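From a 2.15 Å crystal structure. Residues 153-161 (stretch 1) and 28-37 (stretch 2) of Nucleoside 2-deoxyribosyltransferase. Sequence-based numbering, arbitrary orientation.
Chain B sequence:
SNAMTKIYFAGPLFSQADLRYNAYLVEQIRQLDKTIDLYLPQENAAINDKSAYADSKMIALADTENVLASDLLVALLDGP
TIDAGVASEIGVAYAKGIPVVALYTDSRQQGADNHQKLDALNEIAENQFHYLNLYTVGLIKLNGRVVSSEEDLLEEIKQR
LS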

ATOM      1  N   LEU B 153       6.359   7.809 -23.238  1.00 45.89           N
ATOM      2  CA  LEU B 153       7.213   6.671 -22.914  1.00 42.26           C
ATOM      3  C   LEU B 153       7.867   6.106 -24.168  1.00 54.30           C
ATOM      4  O   LEU B 153       9.084   5.892 -24.206  1.00 50.11           O
ATOM      5  CB  LEU B 153       6.400   5.591 -22.198  1.00 46.24           C
ATOM      6  CG  LEU B 153       7.136   4.279 -21.922  1.00 49.90           C
ATOM      7  CD1 LEU B 153       8.289   4.502 -20.954  1.00 45.44           C
ATOM      8  CD2 LEU B 153       6.179   3.222 -21.393  1.00 44.83           C
ATOM      9  N   LEU B 154       7.070   5.860 -25.209  1.00 49.85           N
ATOM     10  CA  LEU B 154       7.615   5.338 -26.458  1.00 55.28           C
ATOM     11  C   LEU B 154       8.559   6.341 -27.107  1.00 51.88           C
ATOM     12  O   LEU B 154       9.600   5.960 -27.657  1.00 52.84           O
ATOM     13  CB  LEU B 154       6.479   4.976 -27.413  1.00 55.93           C
ATOM     14  CG  LEU B 154       5.461   3.950 -26.907  1.00 54.91           C
ATOM     15  CD1 LEU B 154       4.214   3.970 -27.774  1.00 62.12           C
ATOM     16  CD2 LEU B 154       6.070   2.557 -26.880  1.00 58.61           C
ATOM     17  N   GLU B 155       8.212   7.629 -27.054  1.00 52.07           N
ATOM     18  CA  GLU B 155       9.076   8.654 -27.629  1.00 54.73           C
ATOM     19  C   GLU B 155      10.416   8.714 -26.906  1.00 50.83           C
ATOM     20  O   GLU B 155      11.467   8.861 -27.541  1.00 56.36           O
ATOM     21  CB  GLU B 155       8.376  10.013 -27.582  1.00 54.05           C
ATOM     22  CG  GLU B 155       9.200  11.153 -28.153  1.00 60.65           C
ATOM     23  CD  GLU B 155       9.440  11.008 -29.642  1.00 68.77           C
ATOM     24  OE1 GLU B 155       8.475  10.705 -30.374  1.00 76.97           O
ATOM     25  OE2 GLU B 155      10.596  11.190 -30.079  1.00 74.69           O
ATOM     26  N   GLU B 156      10.400   8.593 -25.577  1.00 51.17           N
ATOM     27  CA  GLU B 156      11.643   8.619 -24.813  1.00 54.19           C
ATOM     28  C   GLU B 156      12.491   7.383 -25.091  1.00 56.96           C
ATOM     29  O   GLU B 156      13.723   7.470 -25.156  1.00 53.94           O
ATOM     30  CB  GLU B 156      11.337   8.737 -23.320  1.00 43.37           C
ATOM     31  CG  GLU B 156      12.567   8.751 -22.428  1.00 50.10           C
ATOM     32  CD  GLU B 156      13.410   9.997 -22.613  1.00 54.05           C
ATOM     33  OE1 GLU B 156      12.849  11.047 -22.994  1.00 53.72           O
ATOM     34  OE2 GLU B 156      14.635   9.928 -22.379  1.00 53.83           O
ATOM     35  N   ILE B 157      11.848   6.224 -25.255  1.00 53.20           N
ATOM     36  CA  ILE B 157      12.583   5.000 -25.555  1.00 53.18           C
ATOM     37  C   ILE B 157      13.257   5.099 -26.917  1.00 55.29           C
ATOM     38  O   ILE B 157      14.396   4.649 -27.097  1.00 56.67           O
ATOM     39  CB  ILE B 157      11.645   3.781 -25.471  1.00 58.11           C
ATOM     40  CG1 ILE B 157      11.245   3.513 -24.017  1.00 49.76           C
ATOM     41  CG2 ILE B 157      12.297   2.548 -26.085  1.00 51.36           C
ATOM     42  CD1 ILE B 157      10.291   2.350 -23.849  1.00 56.78           C
ATOM     43  N   LYS B 158      12.573   5.697 -27.897  1.00 55.63           N
ATOM     44  CA  LYS B 158      13.154   5.837 -29.228  1.00 61.85           C
ATOM     45  C   LYS B 158      14.413   6.695 -29.194  1.00 62.42           C
ATOM     46  O   LYS B 158      15.417   6.364 -29.833  1.00 57.60           O
ATOM     47  CB  LYS B 158      12.127   6.431 -30.191  1.00 58.96           C
ATOM     48  CG  LYS B 158      11.572   5.441 -31.201  1.00 74.49           C
ATOM     49  CD  LYS B 158      10.768   6.149 -32.280  1.00 87.58           C
ATOM     50  CE  LYS B 158       9.620   6.946 -31.682  1.00 86.01           C
ATOM     51  NZ  LYS B 158       8.821   7.634 -32.735  1.00 90.42           N
ATOM     52  N   GLN B 159      14.377   7.800 -28.445  1.00 59.90           N
ATOM     53  CA  GLN B 159      15.529   8.687 -28.328  1.00 64.72           C
ATOM     54  C   GLN B 159      16.723   8.014 -27.661  1.00 64.83           C
ATOM     55  O   GLN B 159      17.862   8.429 -27.897  1.00 66.54           O
ATOM     56  CB  GLN B 159      15.150   9.947 -27.546  1.00 62.92           C
ATOM     57  CG  GLN B 159      14.035  10.774 -28.173  1.00 56.77           C
ATOM     58  CD  GLN B 159      14.470  11.481 -29.439  1.00 68.28           C
ATOM     59  OE1 GLN B 159      15.653  11.759 -29.635  1.00 73.47           O
ATOM     60  NE2 GLN B 159      13.513  11.772 -30.313  1.00 69.69           N
ATOM     61  N   ARG B 160      16.496   6.996 -26.832  1.00 56.75           N
ATOM     62  CA  ARG B 160      17.577   6.314 -26.133  1.00 61.26           C
ATOM     63  C   ARG B 160      18.064   5.067 -26.862  1.00 67.49           C
ATOM     64  O   ARG B 160      18.749   4.236 -26.256  1.00 76.82           O
ATOM     65  CB  ARG B 160      17.142   5.947 -24.713  1.00 54.80           C
ATOM     66  CG  ARG B 160      16.877   7.148 -23.820  1.00 47.52           C
ATOM     67  CD  ARG B 160      16.430   6.728 -22.430  1.00 45.91           C
ATOM     68  NE  ARG B 160      16.441   7.860 -21.510  1.00 46.04           N
ATOM     69  CZ  ARG B 160      17.494   8.214 -20.784  1.00 50.01           C
ATOM     70  NH1 ARG B 160      18.620   7.517 -20.866  1.00 51.39           N
ATOM     71  NH2 ARG B 160      17.425   9.262 -19.976  1.00 44.60           N
ATOM     72  N   LEU B 161      17.726   4.916 -28.138  1.00 60.10           N
ATOM     73  CA  LEU B 161      18.191   3.781 -28.927  1.00 70.26           C
ATOM     74  C   LEU B 161      19.490   4.110 -29.654  1.00 65.05           C
ATOM     75  O   LEU B 161      19.509   4.254 -30.876  1.00 76.84           O
ATOM     76  CB  LEU B 161      17.120   3.353 -29.930  1.00 71.04           C
ATOM     77  CG  LEU B 161      16.027   2.433 -29.388  1.00 75.21           C
ATOM     78  CD1 LEU B 161      14.786   2.505 -30.260  1.00 75.09           C
ATOM     79  CD2 LEU B 161      16.545   1.006 -29.313  1.00 81.48           C
TER
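Stretch 2 (28-37) QIRQLDKTID

No hydrogen bond or salt bridge joins the two stretches; 482 Å² of surface, summed over both sides, is buried mostly through aliphatic packing, and its closest approach is between a methyl group and a backbone carbonyl, with CD1 of Leu 32 lying 3.3 Å from O of Leu 154. That carbonyl is already engaged within its own helix, where it accepts a hydrogen bond from N of Lys 158 at 3.0 Å, so the methyl packs against an oxygen whose polar requirement is met.

Stretch 2 enters as the last part of a helix, passes through a loop and a type I turn from Asp 33 to Ile 36, and begins a strand at Ile 36. It runs in the same sense as stretch 1, which is helical through Gln 159. The CA atoms of Leu 154 and Ile 29 are 6.3 Å apart, those of Lys 158 and Leu 32 are 7.0 Å apart, and those of Leu 161 and Ile 36 are 8.1 Å apart, so the backbones separate gradually toward their C-terminal ends.

Leu 32 gives up the largest area of any residue in the contact. Its CA-to-CB bond points toward stretch 1, and its CD1 lies 3.7 Å from CD2 of Leu 154 and 4.1 Å from CG2 of Ile 157, while its CD2 meets the aliphatic CE of Lys 158 at 4.0 Å. Leu 154 is the counterpart on the first helix. Although its CA-to-CB bond is directed sideways, the end of the side chain comes nearer, placing CD2 3.8 Å from CG1 of Ile 29 and CD1 3.6 Å from NE2 of Gln 28. One helical turn on, buried Ile 157 links the helical and strand portions of stretch 2: its CD1 is 3.8 Å from CD1 of Ile 29, and its CG2 is 4.1 Å from CD1 of Ile 36.

Beyond the helix, Leu 161 packs over the turn. Its CD1 lies 3.6 Å from CB of Asp 33, and its CD2 lies 3.7 Å from CG1 of Ile 36 and 3.8 Å from OG1 of Thr 35. The turn is braced internally: OD2 of Asp 33 accepts hydrogen bonds from N of Thr 35 at 3.0 Å and from OG1 of Thr 35 at a very short 2.3 Å, whereas the backbone bond from N of Ile 36 to O of Asp 33, at 3.4 Å, is weak. OD2 of Asp 33 thus takes both the backbone NH and the hydroxyl group of Thr 35, while Leu 161 makes no hydrogen bond to the turn, its methyl groups simply packing against it.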

ATOM      1  N   GLN B  28       3.794  -2.527 -27.881  1.00 59.73           N
ATOM      2  CA  GLN B  28       4.065  -1.233 -28.502  1.00 62.81           C
ATOM      3  C   GLN B  28       5.551  -0.900 -28.465  1.00 61.90           C
ATOM      4  O   GLN B  28       6.089  -0.332 -29.424  1.00 62.04           O
ATOM      5  CB  GLN B  28       3.259  -0.135 -27.810  1.00 59.97           C
ATOM      6  CG  GLN B  28       1.760  -0.224 -28.020  1.00 60.52           C
ATOM      7  CD  GLN B  28       1.015   0.871 -27.284  1.00 65.08           C
ATOM      8  OE1 GLN B  28       0.387   0.624 -26.255  1.00 69.75           O
ATOM      9  NE2 GLN B  28       1.086   2.092 -27.804  1.00 62.86           N
ATOM     10  N   ILE B  29       6.229  -1.236 -27.366  1.00 57.54           N
ATOM     11  CA  ILE B  29       7.653  -0.930 -27.249  1.00 63.19           C
ATOM     12  C   ILE B  29       8.452  -1.721 -28.276  1.00 66.21           C
ATOM     13  O   ILE B  29       9.335  -1.183 -28.953  1.00 66.33           O
ATOM     14  CB  ILE B  29       8.149  -1.206 -25.817  1.00 57.93           C
ATOM     15  CG1 ILE B  29       7.415  -0.315 -24.815  1.00 51.48           C
ATOM     16  CG2 ILE B  29       9.652  -0.993 -25.724  1.00 55.12           C
ATOM     17  CD1 ILE B  29       7.838  -0.537 -23.379  1.00 48.20           C
ATOM     18  N   ARG B  30       8.147  -3.015 -28.410  1.00 61.57           N
ATOM     19  CA  ARG B  30       8.875  -3.850 -29.357  1.00 66.94           C
ATOM     20  C   ARG B  30       8.604  -3.439 -30.800  1.00 68.21           C
ATOM     21  O   ARG B  30       9.450  -3.663 -31.672  1.00 70.50           O
ATOM     22  CB  ARG B  30       8.517  -5.319 -29.138  1.00 65.38           C
ATOM     23  CG  ARG B  30       9.135  -5.919 -27.881  1.00 62.96           C
ATOM     24  CD  ARG B  30       8.524  -7.269 -27.541  1.00 63.39           C
ATOM     25  NE  ARG B  30       9.230  -7.925 -26.443  1.00 61.59           N
ATOM     26  CZ  ARG B  30       8.740  -8.942 -25.740  1.00 61.00           C
ATOM     27  NH1 ARG B  30       7.531  -9.416 -26.008  1.00 62.05           N
ATOM     28  NH2 ARG B  30       9.455  -9.478 -24.760  1.00 59.50           N
ATOM     29  N   GLN B  31       7.447  -2.834 -31.069  1.00 68.08           N
ATOM     30  CA  GLN B  31       7.133  -2.368 -32.414  1.00 71.26           C
ATOM     31  C   GLN B  31       7.845  -1.073 -32.778  1.00 71.33           C
ATOM     32  O   GLN B  31       7.776  -0.656 -33.939  1.00 74.19           O
ATOM     33  CB  GLN B  31       5.622  -2.182 -32.574  1.00 71.59           C
ATOM     34  CG  GLN B  31       4.861  -3.483 -32.735  1.00 75.29           C
ATOM     35  CD  GLN B  31       5.401  -4.329 -33.871  1.00 87.99           C
ATOM     36  OE1 GLN B  31       5.537  -3.860 -35.001  1.00 81.16           O
ATOM     37  NE2 GLN B  31       5.722  -5.583 -33.574  1.00 93.14           N
ATOM     38  N   LEU B  32       8.519  -0.429 -31.824  1.00 70.34           N
ATOM     39  CA  LEU B  32       9.248   0.797 -32.134  1.00 68.70           C
ATOM     40  C   LEU B  32      10.454   0.511 -33.019  1.00 71.39           C
ATOM     41  O   LEU B  32      10.655   1.172 -34.045  1.00 73.81           O
ATOM     42  CB  LEU B  32       9.687   1.491 -30.845  1.00 68.38           C
ATOM     43  CG  LEU B  32       8.629   2.267 -30.064  1.00 68.41           C
ATOM     44  CD1 LEU B  32       9.226   2.829 -28.783  1.00 59.88           C
ATOM     45  CD2 LEU B  32       8.051   3.381 -30.922  1.00 65.92           C
ATOM     46  N   ASP B  33      11.267  -0.472 -32.639  1.00 76.68           N
ATOM     47  CA  ASP B  33      12.524  -0.727 -33.325  1.00 73.40           C
ATOM     48  C   ASP B  33      12.861  -2.206 -33.219  1.00 74.16           C
ATOM     49  O   ASP B  33      12.633  -2.828 -32.178  1.00 71.85           O
ATOM     50  CB  ASP B  33      13.655   0.116 -32.728  1.00 71.79           C
ATOM     51  CG  ASP B  33      14.789   0.344 -33.701  1.00 77.68           C
ATOM     52  OD1 ASP B  33      14.822   1.420 -34.335  1.00 87.22           O
ATOM     53  OD2 ASP B  33      15.645  -0.555 -33.839  1.00 86.96           O
ATOM     54  N   LYS B  34      13.411  -2.759 -34.302  1.00 79.34           N
ATOM     55  CA  LYS B  34      13.799  -4.165 -34.309  1.00 79.94           C
ATOM     56  C   LYS B  34      14.999  -4.442 -33.414  1.00 77.07           C
ATOM     57  O   LYS B  34      15.232  -5.601 -33.053  1.00 77.21           O
ATOM     58  CB  LYS B  34      14.103  -4.617 -35.739  1.00 83.07           C
ATOM     59  CG  LYS B  34      12.926  -4.500 -36.692  1.00 85.30           C
ATOM     60  CD  LYS B  34      13.310  -4.942 -38.097  1.00 94.19           C
ATOM     61  CE  LYS B  34      12.123  -4.872 -39.044  1.00 92.23           C
ATOM     62  NZ  LYS B  34      12.487  -5.301 -40.424  1.00108.95           N
ATOM     63  N   THR B  35      15.762  -3.414 -33.049  1.00 75.66           N
ATOM     64  CA  THR B  35      16.937  -3.580 -32.202  1.00 76.38           C
ATOM     65  C   THR B  35      16.601  -3.617 -30.715  1.00 72.77           C
ATOM     66  O   THR B  35      17.521  -3.623 -29.890  1.00 73.80           O
ATOM     67  CB  THR B  35      17.944  -2.459 -32.472  1.00 74.69           C
ATOM     68  OG1 THR B  35      17.297  -1.188 -32.328  1.00 76.50           O
ATOM     69  CG2 THR B  35      18.511  -2.579 -33.879  1.00 78.59           C
ATOM     70  N   ILE B  36      15.324  -3.644 -30.354  1.00 68.97           N
ATOM     71  CA  ILE B  36      14.913  -3.674 -28.955  1.00 65.47           C
ATOM     72  C   ILE B  36      14.781  -5.128 -28.517  1.00 65.53           C
ATOM     73  O   ILE B  36      14.002  -5.893 -29.095  1.00 67.22           O
ATOM     74  CB  ILE B  36      13.597  -2.911 -28.742  1.00 65.83           C
ATOM     75  CG1 ILE B  36      13.817  -1.409 -28.935  1.00 63.41           C
ATOM     76  CG2 ILE B  36      13.028  -3.201 -27.359  1.00 61.14           C
ATOM     77  CD1 ILE B  36      12.568  -0.579 -28.754  1.00 61.99           C
ATOM     78  N   ASP B  37      15.549  -5.507 -27.500  1.00 66.02           N
ATOM     79  CA  ASP B  37      15.477  -6.830 -26.884  1.00 69.51           C
ATOM     80  C   ASP B  37      14.924  -6.632 -25.474  1.00 61.56           C
ATOM     81  O   ASP B  37      15.675  -6.451 -24.515  1.00 58.25           O
ATOM     82  CB  ASP B  37      16.846  -7.506 -26.864  1.00 64.98           C
ATOM     83  CG  ASP B  37      16.818  -8.863 -26.183  1.00 64.83           C
ATOM     84  OD1 ASP B  37      15.722  -9.447 -26.051  1.00 74.27           O
ATOM     85  OD2 ASP B  37      17.896  -9.342 -25.771  1.00 65.50           O
TER